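Local atomic coordinates of RNA-binding protein (Porphyromonas gingivalis W83, PDB entry 7JLY), a protein that probably binds RNA through a single RNA recognition motif and also binds calcium. Residues G8-N11 against Y12-E16. Sequence-based numbering, arbitrary orientation.
Sequences GNLN and YRVRE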
loop_
_atom_site.group_PDB
_atom_site.type_symbol
_atom_site.label_atom_id
_atom_site.label_comp_id
_atom_site.label_asym_id
_atom_site.label_seq_id
_atom_site.Cartn_x
_atom_site.Cartn_y
_atom_site.Cartn_z
ATOM N N GLY A 8 4.586 -3.702 -0.366
ATOM C CA GLY A 8 5.572 -4.276 -1.272
ATOM C C GLY A 8 5.449 -5.782 -1.422
ATOM O O GLY A 8 4.540 -6.380 -0.847
ATOM N N ASN A 9 6.366 -6.373 -2.196
ATOM C CA ASN A 9 6.279 -7.776 -2.619
ATOM C C ASN A 9 4.949 -8.079 -3.318
ATOM O O ASN A 9 4.382 -9.175 -3.183
ATOM C CB ASN A 9 6.468 -8.723 -1.437
ATOM C CG ASN A 9 6.782 -10.123 -1.887
ATOM O OD1 ASN A 9 7.434 -10.300 -2.903
ATOM N ND2 ASN A 9 6.262 -11.124 -1.178
ATOM N N LEU A 10 4.453 -7.105 -4.072
ATOM C CA LEU A 10 3.134 -7.209 -4.695
ATOM C C LEU A 10 3.152 -8.027 -5.973
ATOM O O LEU A 10 4.068 -7.903 -6.777
ATOM C CB LEU A 10 2.588 -5.810 -5.008
ATOM C CG LEU A 10 2.303 -4.901 -3.813
ATOM C CD1 LEU A 10 1.916 -3.502 -4.291
ATOM C CD2 LEU A 10 1.180 -5.497 -2.961
ATOM N N ASN A 11 2.145 -8.876 -6.144
ATOM C CA ASN A 11 1.792 -9.413 -7.455
ATOM C C ASN A 11 1.811 -8.252 -8.457
ATOM O O ASN A 11 1.242 -7.192 -8.189
ATOM C CB ASN A 11 0.407 -10.083 -7.381
ATOM C CG ASN A 11 0.021 -10.829 -8.662
ATOM O OD1 ASN A 11 0.307 -10.390 -9.784
ATOM N ND2 ASN A 11 -0.654 -11.962 -8.490
ATOM N N TYR A 12 2.484 -8.421 -9.590
ATOM C CA TYR A 12 2.625 -7.302 -10.525
ATOM C C TYR A 12 1.287 -6.869 -11.128
ATOM O O TYR A 12 1.195 -5.805 -11.740
ATOM C CB TYR A 12 3.617 -7.652 -11.633
ATOM C CG TYR A 12 5.045 -7.761 -11.154
ATOM C CD1 TYR A 12 5.688 -6.674 -10.558
ATOM C CD2 TYR A 12 5.755 -8.937 -11.298
ATOM C CE1 TYR A 12 6.989 -6.768 -10.121
ATOM C CE2 TYR A 12 7.056 -9.038 -10.867
ATOM C CZ TYR A 12 7.674 -7.954 -10.282
ATOM O OH TYR A 12 8.985 -8.058 -9.847
ATOM N N ARG A 13 0.250 -7.684 -10.941
ATOM C CA ARG A 13 -1.095 -7.326 -11.374
ATOM C C ARG A 13 -1.799 -6.394 -10.382
ATOM O O ARG A 13 -2.864 -5.857 -10.686
ATOM C CB ARG A 13 -1.953 -8.579 -11.574
ATOM C CG ARG A 13 -1.490 -9.479 -12.708
ATOM C CD ARG A 13 -2.414 -10.695 -12.863
ATOM N NE ARG A 13 -3.690 -10.349 -13.484
ATOM C CZ ARG A 13 -4.821 -10.138 -12.817
ATOM N NH1 ARG A 13 -4.848 -10.229 -11.496
ATOM N NH2 ARG A 13 -5.930 -9.826 -13.474
ATOM N N VAL A 14 -1.227 -6.211 -9.198
ATOM C CA VAL A 14 -1.880 -5.339 -8.209
ATOM C C VAL A 14 -1.897 -3.875 -8.670
ATOM O O VAL A 14 -0.853 -3.288 -8.962
ATOM C CB VAL A 14 -1.201 -5.434 -6.836
ATOM C CG1 VAL A 14 -1.699 -4.326 -5.927
ATOM C CG2 VAL A 14 -1.488 -6.790 -6.209
ATOM N N ARG A 15 -3.103 -3.307 -8.753
ATOM C CA ARG A 15 -3.308 -1.925 -9.197
ATOM C C ARG A 15 -3.476 -0.977 -8.022
ATOM O O ARG A 15 -3.697 -1.411 -6.901
ATOM C CB ARG A 15 -4.554 -1.829 -10.072
ATOM C CG ARG A 15 -4.495 -2.694 -11.309
ATOM C CD ARG A 15 -5.889 -2.920 -11.875
ATOM N NE ARG A 15 -6.773 -3.595 -10.927
ATOM C CZ ARG A 15 -8.041 -3.888 -11.189
ATOM N NH1 ARG A 15 -8.559 -3.555 -12.363
ATOM N NH2 ARG A 15 -8.795 -4.507 -10.287
ATOM N N GLU A 16 -3.402 0.324 -8.293
ATOM C CA GLU A 16 -3.702 1.306 -7.255
ATOM C C GLU A 16 -5.098 1.101 -6.664
ATOM O O GLU A 16 -5.292 1.257 -5.454
ATOM C CB GLU A 16 -3.548 2.722 -7.812
ATOM C CG GLU A 16 -2.069 3.075 -8.009
ATOM C CD GLU A 16 -1.859 4.389 -8.722
ATOM O OE1 GLU A 16 -2.860 5.092 -8.961
ATOM O OE2 GLU A 16 -0.692 4.708 -9.037
HETATM O O HOH W 1 1.696 -4.346 -8.426
#
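Asn11 opens a type I beta turn that runs to Val14, and it holds the turn with both its backbone and its side chain. Its carbonyl accepts the closing bond from Val14, N to Asn11 O 2.8 Å and nearly straight (165° at the hydrogen), with the donor standing above the carbonyl plane. The side-chain amide supplies the second bond: Arg13 N donates to Asn11 OD1 at 2.9 Å, tilted 29° from the amide's C=O plane. With CG anti to the backbone N (chi1 -173°) and beside the carbonyl carbon, the amide oxygen comes up to the N-H two residues on, which makes Asn11 to Arg13 an Asx turn starting at the same residue as the beta turn. The other half of that amide, ND2, is held by Gln70 O, which fixes its flip and ties the turn to the loop before strand 72-78. A water donates to Asn11 O (2.9 Å) and to Val14 O (2.8 Å), bridging the two ends of the turn. The aliphatic start of Arg13 lies beside the amide, CB 3.4 Å from Asn11 OD1. Val14 spreads its methyls: CG2 packs against Asn11 CB at 4.0 Å, while CG1 meets Leu10 CD1 at 4.1 Å, the two side chains crossing at about a right angle. Leu10 and Val14 both rest on Leu19 of helix 16-23, and Leu10 also touches Leu74 of strand 72-78. The turn thus joins strand 3-8 to helix 16-23, the first beta-alpha connection of the RNA recognition motif fold.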